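Local structure of putative peptidase (Bacteroides fragilis, 5DYN) at residues A[20-25]-A[114-119]; A[53-58]-A[66-71]. The protein probably cleaves and activates B. fragilis toxin as a cysteine protease of the clostripain (C11) family, this chain being an N-terminal piece of the whole enzyme. All blocks are in the same frame, centred on the assembly; numbering follows the deposited sequence.

Contact 1. Residues A[20-25]-A[114-119]; sequences VYMIAQ and VFWSHG. With NA (sodium ion), chain C; NA (sodium ion), chain D.
V20, Y21 and M22 pair with V114, F115 and W116 as two parallel strands, 13° apart, in the central sheet. The backbone ladder comes first: Y21 N bonds to V114 O at 2.8 Å, and Y21 O receives W116 N. A weak bond from I23 N to W116 O comes next. Beyond it the side chain of S117 takes part, its OG anti to the backbone N (chi1 -164°) and donating to a lone pair of I23 O, 2.7 Å away and in the carbonyl plane. N26 also bonds I23 O, while S117 OG also bonds to the backbone N of Q4 of a neighbouring subunit. Among apolar contacts, V20 and V114 run alongside each other, V20 CG2 being 3.8 Å from V114 CB. Met-aromatic packing sets M22 SD over the five-membered ring of W116, 4.4 Å from its centroid, with A24 CB meeting W116 CZ3 obliquely. D35 takes the indole NE1. Q25 OE1 bridges two sodium ions, 2.4 Å from the chain C ion. H118-G119 is consistent with the His-Gly motif of clan CD peptidases. Apolar side chains thus line the paired strands, and the S117 hydroxyl joins the chains beside the weak backbone bond.

Contact 2. Residues A[53-58]-A[66-71]; sequences LLVYID and IRLGKD. With NA (sodium ion), chain C; NA (sodium ion), chain D.
I66 O is approached by two neighbouring residues of the opposing strand: V55 N donates to it at 2.8 Å, and L54 CA brings a CA-H...O contact to the same oxygen. In return I66 N bonds to V55 O, which completes a hydrogen-bonded antiparallel pair, and further along L68 N meets L53 O at 3.0 Å. Strands 51-58 and 64-70 form a beta hairpin, the segments here running 144° apart; it occupies the antiparallel side of the mixed sheet, while 51-58 also runs parallel to strand 16-23. On one face I66 CG1 sits between backbone N and carbonyl carbon (chi1 70°), which lays it against V55 CB at 3.6 Å. L53 keeps company with L68 there, L53 CD2 touching L68 CD1 at 3.6 Å, and M39 of helix 29-43 covers V55 and L68. Across the other face L54 CD1 rests on the aliphatic part of R67, 3.8 Å from its CG, and the extended R67 chain carries the guanidinium on to A48 O. Farther along 53-58, the D58 carboxylate divides between two sodium ions, OD1 lying 2.4 Å from the chain D ion and OD2 2.6 Å from the chain C ion.

Both contacts are buried and belong to one sheet, in which strands 16-23 and 51-58 are neighbours: V20 N lies 2.8 Å from L54 O, and M22 N 2.8 Å from Y56 O, both probable hydrogen bonds. Contact 2 is the antiparallel hairpin, with largely aliphatic side chains meeting on its faces. Contact 1 is parallel and joins residues distant in sequence; strand 110-116, outermost within its chain, pairs on with a strand of a neighbouring subunit. Its side-chain chemistry is more varied, with sulfur-aromatic and hydroxyl-carbonyl contacts. M22 CE of contact 1 packs on V55 CG1 of contact 2 at 3.5 Å, and Q25 and D58 share the two sodium ions where their chain segments converge.

Contact 1. Residues A[20-25]-A[114-119]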
# COMPACT_ATOMS: atom_id res chain seq x y z
N VAL A 20 11.61 -0.44 8.00
CA VAL A 20 10.74 -1.48 7.45
C VAL A 20 9.95 -2.12 8.58
O VAL A 20 10.51 -2.80 9.44
CB VAL A 20 11.54 -2.55 6.68
CG1 VAL A 20 10.61 -3.63 6.16
CG2 VAL A 20 12.30 -1.91 5.53
N TYR A 21 8.64 -1.90 8.57
CA TYR A 21 7.77 -2.35 9.65
C TYR A 21 7.07 -3.65 9.27
O TYR A 21 6.14 -3.66 8.46
CB TYR A 21 6.73 -1.27 9.99
CG TYR A 21 6.11 -1.41 11.36
CD1 TYR A 21 5.07 -2.30 11.59
CD2 TYR A 21 6.57 -0.66 12.43
CE1 TYR A 21 4.50 -2.44 12.84
CE2 TYR A 21 6.01 -0.79 13.69
CZ TYR A 21 4.97 -1.68 13.89
OH TYR A 21 4.40 -1.81 15.13
N MET A 22 7.50 -4.76 9.87
CA MET A 22 6.97 -6.07 9.51
C MET A 22 6.02 -6.65 10.55
O MET A 22 6.46 -7.19 11.57
CB MET A 22 8.12 -7.05 9.27
CG MET A 22 9.19 -6.52 8.34
SD MET A 22 10.31 -7.83 7.83
CE MET A 22 11.71 -6.85 7.34
N ILE A 23 4.73 -6.53 10.29
CA ILE A 23 3.73 -7.23 11.08
C ILE A 23 3.60 -8.64 10.53
O ILE A 23 2.75 -8.91 9.68
CB ILE A 23 2.38 -6.50 11.06
CG1 ILE A 23 2.57 -5.02 11.43
CG2 ILE A 23 1.38 -7.17 11.99
CD1 ILE A 23 1.32 -4.18 11.29
N ALA A 24 4.47 -9.53 11.00
CA ALA A 24 4.60 -10.85 10.40
C ALA A 24 4.03 -11.97 11.26
O ALA A 24 4.20 -13.15 10.96
CB ALA A 24 6.06 -11.14 10.09
N GLN A 25 3.33 -11.61 12.34
CA GLN A 25 2.73 -12.61 13.22
C GLN A 25 1.43 -13.11 12.60
O GLN A 25 0.34 -12.89 13.13
CB GLN A 25 2.49 -12.04 14.61
CG GLN A 25 2.15 -13.09 15.66
CD GLN A 25 2.20 -12.54 17.06
OE1 GLN A 25 3.20 -11.95 17.46
NE2 GLN A 25 1.12 -12.70 17.81
N VAL A 114 8.53 1.37 5.06
CA VAL A 114 7.97 0.21 4.39
C VAL A 114 6.98 -0.50 5.30
O VAL A 114 7.25 -0.71 6.48
CB VAL A 114 9.08 -0.78 3.96
CG1 VAL A 114 8.49 -1.99 3.27
CG2 VAL A 114 10.08 -0.08 3.06
N PHE A 115 5.83 -0.86 4.74
CA PHE A 115 4.79 -1.52 5.52
C PHE A 115 4.60 -2.95 5.04
O PHE A 115 4.11 -3.19 3.93
CB PHE A 115 3.50 -0.72 5.44
CG PHE A 115 3.61 0.66 6.02
CD1 PHE A 115 4.07 1.72 5.26
CD2 PHE A 115 3.28 0.89 7.35
CE1 PHE A 115 4.18 2.99 5.79
CE2 PHE A 115 3.39 2.16 7.89
CZ PHE A 115 3.84 3.20 7.12
N TRP A 116 4.98 -3.90 5.90
CA TRP A 116 5.11 -5.30 5.54
C TRP A 116 4.13 -6.16 6.34
O TRP A 116 4.39 -6.46 7.51
CB TRP A 116 6.55 -5.77 5.80
CG TRP A 116 6.98 -7.04 5.10
CD1 TRP A 116 7.81 -7.14 4.02
CD2 TRP A 116 6.63 -8.38 5.47
NE1 TRP A 116 7.99 -8.46 3.68
CE2 TRP A 116 7.28 -9.24 4.55
CE3 TRP A 116 5.84 -8.95 6.47
CZ2 TRP A 116 7.15 -10.63 4.61
CZ3 TRP A 116 5.71 -10.32 6.53
CH2 TRP A 116 6.37 -11.15 5.60
N SER A 117 3.02 -6.55 5.71
CA SER A 117 2.03 -7.42 6.34
C SER A 117 0.91 -7.80 5.38
O SER A 117 1.03 -7.63 4.17
CB SER A 117 1.43 -6.74 7.57
OG SER A 117 0.75 -7.67 8.39
N HIS A 118 -0.19 -8.31 5.93
CA HIS A 118 -1.42 -8.48 5.16
C HIS A 118 -2.10 -7.13 4.99
O HIS A 118 -1.91 -6.23 5.82
CB HIS A 118 -2.37 -9.47 5.84
CG HIS A 118 -2.03 -10.90 5.61
ND1 HIS A 118 -1.97 -11.46 4.35
CD2 HIS A 118 -1.73 -11.90 6.48
CE1 HIS A 118 -1.65 -12.74 4.45
NE2 HIS A 118 -1.50 -13.03 5.73
N GLY A 119 -2.88 -6.98 3.93
CA GLY A 119 -3.52 -5.72 3.64
C GLY A 119 -4.95 -5.88 3.18
O GLY A 119 -5.31 -6.88 2.56
NA NA C . 2.65 -9.71 18.21
NA NA D . 5.62 -12.30 17.58

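Contact 2. Residues A[53-58]-A[66-71]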
# COMPACT_ATOMS: atom_id res chain seq x y z
N LEU A 53 19.09 1.45 7.11
CA LEU A 53 17.97 0.54 6.98
C LEU A 53 17.64 -0.11 8.31
O LEU A 53 18.34 -1.01 8.77
CB LEU A 53 18.25 -0.55 5.94
CG LEU A 53 17.09 -1.53 5.72
CD1 LEU A 53 15.83 -0.79 5.28
CD2 LEU A 53 17.47 -2.61 4.72
N LEU A 54 16.57 0.36 8.93
CA LEU A 54 16.11 -0.21 10.19
C LEU A 54 14.97 -1.18 9.91
O LEU A 54 14.17 -0.97 9.00
CB LEU A 54 15.68 0.88 11.16
CG LEU A 54 16.80 1.47 12.04
CD1 LEU A 54 17.95 2.04 11.22
CD2 LEU A 54 16.24 2.54 12.95
N VAL A 55 14.92 -2.26 10.68
CA VAL A 55 13.92 -3.29 10.47
C VAL A 55 13.24 -3.64 11.78
O VAL A 55 13.88 -4.08 12.73
CB VAL A 55 14.55 -4.56 9.87
CG1 VAL A 55 13.61 -5.75 10.03
CG2 VAL A 55 14.91 -4.35 8.40
N TYR A 56 11.93 -3.45 11.82
CA TYR A 56 11.13 -3.97 12.91
C TYR A 56 10.46 -5.26 12.44
O TYR A 56 9.69 -5.25 11.47
CB TYR A 56 10.09 -2.95 13.38
CG TYR A 56 9.15 -3.49 14.43
CD1 TYR A 56 9.55 -3.56 15.76
CD2 TYR A 56 7.88 -3.94 14.10
CE1 TYR A 56 8.70 -4.06 16.73
CE2 TYR A 56 7.03 -4.43 15.06
CZ TYR A 56 7.44 -4.49 16.38
OH TYR A 56 6.59 -4.99 17.34
N ILE A 57 10.76 -6.37 13.10
CA ILE A 57 10.20 -7.65 12.71
C ILE A 57 9.52 -8.34 13.89
O ILE A 57 10.13 -8.59 14.93
CB ILE A 57 11.29 -8.59 12.11
CG1 ILE A 57 10.79 -10.03 12.03
CG2 ILE A 57 12.59 -8.50 12.89
CD1 ILE A 57 9.78 -10.28 10.92
N ASP A 58 8.23 -8.62 13.71
CA ASP A 58 7.45 -9.31 14.72
C ASP A 58 6.83 -10.57 14.12
O ASP A 58 5.70 -10.54 13.63
CB ASP A 58 6.36 -8.39 15.29
CG ASP A 58 5.64 -9.01 16.47
OD1 ASP A 58 6.17 -9.98 17.05
OD2 ASP A 58 4.54 -8.51 16.82
N ILE A 66 16.02 -3.83 14.55
CA ILE A 66 17.41 -4.01 14.18
C ILE A 66 17.84 -3.02 13.11
O ILE A 66 17.01 -2.30 12.55
CB ILE A 66 17.69 -5.44 13.68
CG1 ILE A 66 17.03 -5.65 12.31
CG2 ILE A 66 17.21 -6.47 14.69
CD1 ILE A 66 17.20 -7.05 11.77
N ARG A 67 19.13 -2.99 12.83
CA ARG A 67 19.68 -2.16 11.78
C ARG A 67 20.61 -2.99 10.92
O ARG A 67 21.48 -3.69 11.44
CB ARG A 67 20.42 -0.95 12.36
CG ARG A 67 21.12 -0.10 11.32
CD ARG A 67 21.92 1.02 11.95
NE ARG A 67 22.50 1.90 10.93
CZ ARG A 67 23.68 1.69 10.35
NH1 ARG A 67 24.41 0.65 10.69
NH2 ARG A 67 24.12 2.54 9.43
N LEU A 68 20.42 -2.94 9.60
CA LEU A 68 21.24 -3.72 8.69
C LEU A 68 22.45 -2.92 8.23
O LEU A 68 22.51 -2.47 7.09
CB LEU A 68 20.42 -4.18 7.48
CG LEU A 68 19.20 -5.05 7.79
CD1 LEU A 68 18.57 -5.57 6.51
CD2 LEU A 68 19.57 -6.20 8.71
N GLY A 69 23.42 -2.75 9.13
CA GLY A 69 24.64 -2.04 8.80
C GLY A 69 25.70 -2.99 8.28
O GLY A 69 25.47 -4.19 8.14
N LYS A 70 26.87 -2.44 7.98
CA LYS A 70 28.00 -3.25 7.52
C LYS A 70 29.10 -3.25 8.56
O LYS A 70 29.36 -2.22 9.20
CB LYS A 70 28.54 -2.73 6.19
CG LYS A 70 27.55 -2.76 5.05
CD LYS A 70 28.15 -2.09 3.82
CE LYS A 70 27.26 -2.23 2.61
NZ LYS A 70 27.85 -1.53 1.44
N ASP A 71 29.77 -4.39 8.74
CA ASP A 71 30.92 -4.42 9.63
C ASP A 71 32.09 -3.71 8.96
O ASP A 71 31.99 -3.28 7.81
CB ASP A 71 31.29 -5.86 10.03
CG ASP A 71 31.62 -6.76 8.85
OD1 ASP A 71 31.92 -6.27 7.74
OD2 ASP A 71 31.60 -8.00 9.04
NA NA C . 2.65 -9.71 18.21
NA NA D . 5.62 -12.30 17.58